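Prohead core protein protease (Enterobacteria phage T4, PDB 5JBL) is a pentameric serine protease of the prohead core that, once activated by autocleavage, cuts many prohead proteins and so makes room in the capsid for the DNA. Local coordinates at residues R74-Y88 and Y173-G185. The protein carries 3 engineered substitutions. Sequence-based numbering, arbitrary orientation.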
loop_
_atom_site.group_PDB
_atom_site.type_symbol
_atom_site.label_atom_id
_atom_site.label_comp_id
_atom_site.label_asym_id
_atom_site.label_seq_id
_atom_site.Cartn_x
_atom_site.Cartn_y
_atom_site.Cartn_z
ATOM N N ARG C 74 -28.789 9.940 19.468
ATOM C CA ARG C 74 -28.501 11.360 19.614
ATOM C C ARG C 74 -29.426 12.172 18.723
ATOM O O ARG C 74 -29.734 11.765 17.600
ATOM C CB ARG C 74 -27.046 11.665 19.242
ATOM C CG ARG C 74 -26.060 11.016 20.160
ATOM C CD ARG C 74 -24.691 11.045 19.547
ATOM N NE ARG C 74 -23.736 10.341 20.388
ATOM C CZ ARG C 74 -22.508 10.017 20.007
ATOM N NH1 ARG C 74 -22.090 10.331 18.788
ATOM N NH2 ARG C 74 -21.700 9.388 20.855
ATOM N N LEU C 75 -29.843 13.330 19.214
ATOM C CA LEU C 75 -30.693 14.235 18.460
ATOM C C LEU C 75 -29.955 15.552 18.289
ATOM O O LEU C 75 -29.466 16.123 19.273
ATOM C CB LEU C 75 -32.033 14.455 19.182
ATOM C CG LEU C 75 -33.092 15.331 18.499
ATOM C CD1 LEU C 75 -34.477 14.841 18.871
ATOM C CD2 LEU C 75 -32.957 16.804 18.874
ATOM N N TYR C 76 -29.901 16.047 17.041
ATOM C CA TYR C 76 -29.297 17.339 16.752
ATOM C C TYR C 76 -30.398 18.382 16.609
ATOM O O TYR C 76 -31.156 18.328 15.634
ATOM C CB TYR C 76 -28.460 17.269 15.473
ATOM C CG TYR C 76 -27.158 16.526 15.632
ATOM C CD1 TYR C 76 -27.136 15.146 15.800
ATOM C CD2 TYR C 76 -25.949 17.205 15.620
ATOM C CE1 TYR C 76 -25.942 14.464 15.964
ATOM C CE2 TYR C 76 -24.764 16.542 15.775
ATOM C CZ TYR C 76 -24.759 15.178 15.940
ATOM O OH TYR C 76 -23.549 14.553 16.098
ATOM N N PRO C 77 -30.540 19.332 17.533
ATOM C CA PRO C 77 -31.572 20.371 17.367
ATOM C C PRO C 77 -31.330 21.199 16.111
ATOM O O PRO C 77 -30.184 21.439 15.715
ATOM C CB PRO C 77 -31.436 21.217 18.642
ATOM C CG PRO C 77 -30.819 20.270 19.663
ATOM C CD PRO C 77 -29.871 19.413 18.845
ATOM N N LYS C 78 -32.427 21.653 15.484
ATOM C CA LYS C 78 -32.301 22.243 14.149
ATOM C C LYS C 78 -31.444 23.506 14.160
ATOM O O LYS C 78 -30.599 23.698 13.274
ATOM C CB LYS C 78 -33.670 22.552 13.548
ATOM C CG LYS C 78 -33.521 22.986 12.089
ATOM C CD LYS C 78 -34.811 22.977 11.304
ATOM C CE LYS C 78 -34.532 23.191 9.823
ATOM N NZ LYS C 78 -35.778 23.517 9.078
ATOM N N ARG C 79 -31.649 24.378 15.147
ATOM C CA ARG C 79 -30.886 25.621 15.212
ATOM C C ARG C 79 -29.390 25.342 15.349
ATOM O O ARG C 79 -28.557 26.044 14.758
ATOM C CB ARG C 79 -31.406 26.470 16.376
ATOM C CG ARG C 79 -30.832 27.870 16.515
ATOM C CD ARG C 79 -31.599 28.647 17.596
ATOM N NE ARG C 79 -30.849 29.795 18.099
ATOM C CZ ARG C 79 -31.268 30.596 19.075
ATOM N NH1 ARG C 79 -32.440 30.381 19.661
ATOM N NH2 ARG C 79 -30.514 31.615 19.467
ATOM N N ILE C 80 -29.036 24.305 16.108
ATOM C CA ILE C 80 -27.627 23.996 16.334
ATOM C C ILE C 80 -26.986 23.426 15.078
ATOM O O ILE C 80 -25.855 23.788 14.723
ATOM C CB ILE C 80 -27.496 23.036 17.531
ATOM C CG1 ILE C 80 -27.926 23.770 18.808
ATOM C CG2 ILE C 80 -26.087 22.445 17.619
ATOM C CD1 ILE C 80 -28.039 22.912 20.033
ATOM N N LEU C 81 -27.688 22.524 14.385
ATOM C CA LEU C 81 -27.123 21.956 13.165
ATOM C C LEU C 81 -27.110 22.971 12.031
ATOM O O LEU C 81 -26.228 22.912 11.163
ATOM C CB LEU C 81 -27.894 20.709 12.732
ATOM C CG LEU C 81 -27.217 19.803 11.704
ATOM C CD1 LEU C 81 -25.838 19.276 12.162
ATOM C CD2 LEU C 81 -28.135 18.676 11.335
ATOM N N GLU C 82 -28.084 23.886 12.004
ATOM C CA GLU C 82 -28.069 24.950 11.004
ATOM C C GLU C 82 -26.807 25.789 11.122
ATOM O O GLU C 82 -26.167 26.111 10.115
ATOM C CB GLU C 82 -29.298 25.840 11.159
ATOM C CG GLU C 82 -30.510 25.323 10.453
ATOM C CD GLU C 82 -31.714 26.192 10.713
ATOM O OE1 GLU C 82 -31.644 27.017 11.643
ATOM O OE2 GLU C 82 -32.726 26.036 10.004
ATOM N N LYS C 83 -26.435 26.136 12.357
ATOM C CA LYS C 83 -25.239 26.926 12.598
ATOM C C LYS C 83 -23.985 26.149 12.218
ATOM O O LYS C 83 -23.074 26.696 11.587
ATOM C CB LYS C 83 -25.210 27.341 14.074
ATOM C CG LYS C 83 -23.956 28.033 14.539
ATOM C CD LYS C 83 -23.765 29.346 13.818
ATOM C CE LYS C 83 -22.510 30.058 14.285
ATOM N NZ LYS C 83 -22.183 31.227 13.417
ATOM N N ALA C 84 -23.928 24.865 12.583
ATOM C CA ALA C 84 -22.756 24.048 12.285
ATOM C C ALA C 84 -22.592 23.828 10.789
ATOM O O ALA C 84 -21.461 23.805 10.281
ATOM C CB ALA C 84 -22.863 22.704 13.018
ATOM N N VAL C 85 -23.704 23.636 10.073
ATOM C CA VAL C 85 -23.634 23.415 8.632
ATOM C C VAL C 85 -23.226 24.699 7.910
ATOM O O VAL C 85 -22.388 24.678 6.996
ATOM C CB VAL C 85 -24.983 22.864 8.134
ATOM C CG1 VAL C 85 -25.105 23.029 6.642
ATOM C CG2 VAL C 85 -25.100 21.374 8.507
ATOM N N LYS C 86 -23.767 25.841 8.338
ATOM C CA LYS C 86 -23.379 27.114 7.728
ATOM C C LYS C 86 -21.880 27.359 7.869
ATOM O O LYS C 86 -21.208 27.739 6.907
ATOM C CB LYS C 86 -24.167 28.259 8.365
ATOM C CG LYS C 86 -23.753 29.648 7.893
ATOM C CD LYS C 86 -24.906 30.638 8.022
ATOM C CE LYS C 86 -26.054 30.294 7.078
ATOM N NZ LYS C 86 -27.188 31.249 7.216
ATOM N N ASP C 87 -21.334 27.131 9.063
ATOM C CA ASP C 87 -19.905 27.341 9.265
ATOM C C ASP C 87 -19.083 26.358 8.447
ATOM O O ASP C 87 -18.038 26.718 7.896
ATOM C CB ASP C 87 -19.568 27.215 10.751
ATOM C CG ASP C 87 -20.043 28.416 11.569
ATOM O OD1 ASP C 87 -20.348 29.475 10.966
ATOM O OD2 ASP C 87 -20.107 28.297 12.818
ATOM N N TYR C 88 -19.538 25.110 8.360
ATOM C CA TYR C 88 -18.821 24.113 7.581
ATOM C C TYR C 88 -18.862 24.445 6.092
ATOM O O TYR C 88 -17.861 24.259 5.380
ATOM C CB TYR C 88 -19.419 22.736 7.868
ATOM C CG TYR C 88 -18.806 21.605 7.083
ATOM C CD1 TYR C 88 -19.405 21.150 5.913
ATOM C CD2 TYR C 88 -17.632 20.998 7.503
ATOM C CE1 TYR C 88 -18.847 20.106 5.179
ATOM C CE2 TYR C 88 -17.079 19.958 6.783
ATOM C CZ TYR C 88 -17.698 19.512 5.620
ATOM O OH TYR C 88 -17.158 18.445 4.907
ATOM N N TYR C 173 -32.191 8.834 25.167
ATOM C CA TYR C 173 -31.383 9.493 24.145
ATOM C C TYR C 173 -30.716 10.739 24.719
ATOM O O TYR C 173 -30.994 11.174 25.840
ATOM C CB TYR C 173 -32.203 9.824 22.876
ATOM C CG TYR C 173 -33.257 10.913 23.005
ATOM C CD1 TYR C 173 -32.981 12.224 22.625
ATOM C CD2 TYR C 173 -34.535 10.619 23.460
ATOM C CE1 TYR C 173 -33.941 13.215 22.724
ATOM C CE2 TYR C 173 -35.507 11.604 23.561
ATOM C CZ TYR C 173 -35.200 12.902 23.191
ATOM O OH TYR C 173 -36.153 13.884 23.287
ATOM N N ARG C 174 -29.772 11.262 23.947
ATOM C CA ARG C 174 -28.991 12.440 24.282
ATOM C C ARG C 174 -29.272 13.553 23.285
ATOM O O ARG C 174 -29.564 13.300 22.116
ATOM C CB ARG C 174 -27.487 12.117 24.307
ATOM C CG ARG C 174 -26.940 11.632 25.650
ATOM C CD ARG C 174 -27.548 10.358 26.181
ATOM N NE ARG C 174 -27.400 9.194 25.317
ATOM C CZ ARG C 174 -28.048 8.052 25.520
ATOM N NH1 ARG C 174 -28.888 7.949 26.547
ATOM N NH2 ARG C 174 -27.875 7.028 24.699
ATOM N N ILE C 175 -29.197 14.792 23.761
ATOM C CA ILE C 175 -29.363 15.973 22.920
ATOM C C ILE C 175 -28.001 16.632 22.764
ATOM O O ILE C 175 -27.276 16.811 23.751
ATOM C CB ILE C 175 -30.377 16.958 23.524
ATOM C CG1 ILE C 175 -31.752 16.295 23.662
ATOM C CG2 ILE C 175 -30.479 18.216 22.665
ATOM C CD1 ILE C 175 -32.781 17.158 24.384
ATOM N N VAL C 176 -27.659 17.007 21.533
ATOM C CA VAL C 176 -26.398 17.696 21.282
ATOM C C VAL C 176 -26.500 19.122 21.802
ATOM O O VAL C 176 -27.502 19.812 21.570
ATOM C CB VAL C 176 -26.062 17.648 19.786
ATOM C CG1 VAL C 176 -24.764 18.377 19.486
ATOM C CG2 VAL C 176 -25.958 16.193 19.331
ATOM N N ASN C 177 -25.469 19.568 22.520
ATOM C CA ASN C 177 -25.501 20.876 23.152
ATOM C C ASN C 177 -25.110 21.972 22.168
ATOM O O ASN C 177 -24.537 21.725 21.102
ATOM C CB ASN C 177 -24.579 20.908 24.373
ATOM C CG ASN C 177 -25.098 20.046 25.516
ATOM O OD1 ASN C 177 -26.302 19.953 25.739
ATOM N ND2 ASN C 177 -24.190 19.404 26.234
ATOM N N GLU C 178 -25.444 23.204 22.542
ATOM C CA GLU C 178 -25.072 24.358 21.741
ATOM C C GLU C 178 -23.562 24.391 21.546
ATOM O O GLU C 178 -22.792 24.019 22.436
ATOM C CB GLU C 178 -25.578 25.641 22.425
ATOM C CG GLU C 178 -25.546 26.889 21.568
ATOM C CD GLU C 178 -26.040 28.126 22.312
ATOM O OE1 GLU C 178 -26.585 27.977 23.427
ATOM O OE2 GLU C 178 -25.893 29.246 21.777
ATOM N N GLY C 179 -23.135 24.822 20.367
ATOM C CA GLY C 179 -21.723 24.899 20.071
ATOM C C GLY C 179 -21.164 23.743 19.279
ATOM O O GLY C 179 -19.949 23.714 19.049
ATOM N N PHE C 180 -21.998 22.777 18.878
ATOM C CA PHE C 180 -21.525 21.679 18.053
ATOM C C PHE C 180 -20.821 22.213 16.818
ATOM O O PHE C 180 -21.281 23.165 16.185
ATOM C CB PHE C 180 -22.687 20.782 17.616
ATOM C CG PHE C 180 -22.295 19.763 16.583
ATOM C CD1 PHE C 180 -22.629 19.939 15.251
ATOM C CD2 PHE C 180 -21.560 18.644 16.943
ATOM C CE1 PHE C 180 -22.262 19.013 14.305
ATOM C CE2 PHE C 180 -21.188 17.705 16.007
ATOM C CZ PHE C 180 -21.535 17.885 14.679
ATOM N N LYS C 181 -19.700 21.593 16.474
ATOM C CA LYS C 181 -18.920 21.996 15.317
ATOM C C LYS C 181 -18.795 20.804 14.379
ATOM O O LYS C 181 -18.384 19.718 14.797
ATOM C CB LYS C 181 -17.542 22.518 15.734
ATOM C CG LYS C 181 -16.615 22.783 14.556
ATOM C CD LYS C 181 -15.277 23.345 15.007
ATOM C CE LYS C 181 -14.474 23.883 13.830
ATOM N NZ LYS C 181 -13.037 24.053 14.186
ATOM N N LEU C 182 -19.177 20.995 13.123
ATOM C CA LEU C 182 -19.077 19.944 12.121
ATOM C C LEU C 182 -17.686 20.004 11.493
ATOM O O LEU C 182 -17.307 21.031 10.935
ATOM C CB LEU C 182 -20.163 20.134 11.057
ATOM C CG LEU C 182 -20.245 19.060 9.965
ATOM C CD1 LEU C 182 -20.591 17.720 10.606
ATOM C CD2 LEU C 182 -21.295 19.444 8.939
ATOM N N THR C 183 -16.920 18.921 11.580
ATOM C CA THR C 183 -15.562 18.953 11.046
ATOM C C THR C 183 -15.375 18.132 9.780
ATOM O O THR C 183 -14.482 18.441 8.993
ATOM C CB THR C 183 -14.545 18.493 12.105
ATOM O OG1 THR C 183 -14.834 17.159 12.533
ATOM C CG2 THR C 183 -14.573 19.425 13.309
ATOM N N VAL C 184 -16.167 17.082 9.574
ATOM C CA VAL C 184 -16.163 16.328 8.324
ATOM C C VAL C 184 -17.607 15.993 8.000
ATOM O O VAL C 184 -18.266 15.285 8.772
ATOM C CB VAL C 184 -15.329 15.035 8.413
ATOM C CG1 VAL C 184 -15.399 14.281 7.084
ATOM C CG2 VAL C 184 -13.885 15.350 8.788
ATOM N N GLY C 185 -18.104 16.488 6.864
ATOM C CA GLY C 185 -19.510 16.304 6.545
ATOM C C GLY C 185 -19.864 14.872 6.172
ATOM O O GLY C 185 -20.939 14.381 6.537
HETATM O O HOH W 1 -23.754 24.543 16.106
HETATM O O HOH W 2 -19.320 23.629 12.081
#
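A short parallel ladder of two bridges joins strand 74-75 to strand 174-176: L75 N donates to R174 O (2.9 Å), and L75 O in turn accepts a nearly straight bond from V176 N. Just beyond this ladder V176 CG2 lies over one face of the Y76 ring, 3.6 Å from its centroid, in a CH-pi contact. An edge of the same ring then meets F180 in a T-shaped stack, with centroids 5.0 Å apart and planes at 82°; Y76 CE2 points at the middle of the F180 face. Y76 OH hydrogen-bonds E28 OE2, the same oxygen that pairs with R74 NH1. Y76 and F180 both touch L26 of strand 24-29; E28, in the same strand, lies on the N-terminal side of a bond inferred to be cut by autolysis, in a protease whose N-terminus blocks the catalytic centre.

Helix 78-88 runs beside strand 181-184, their axes 7.1 Å apart and crossing at -45°. From it, I80 CG2 meets F180 CB and A84 CB approaches F180 CD1 at 3.6 Å, while water 1 donates to both I80 O and F180 O. A second water bridges A84 O and L182 N. One turn later, Y88 holds CG anti to its N (chi1 178°), which carries the ring across L182: CD2 of L182 packs over one face, T183 O lies near the ring plane at an edge, and Y88 OH accepts a hydrogen bond from G185 N (2.9 Å), where the chain turns a corner.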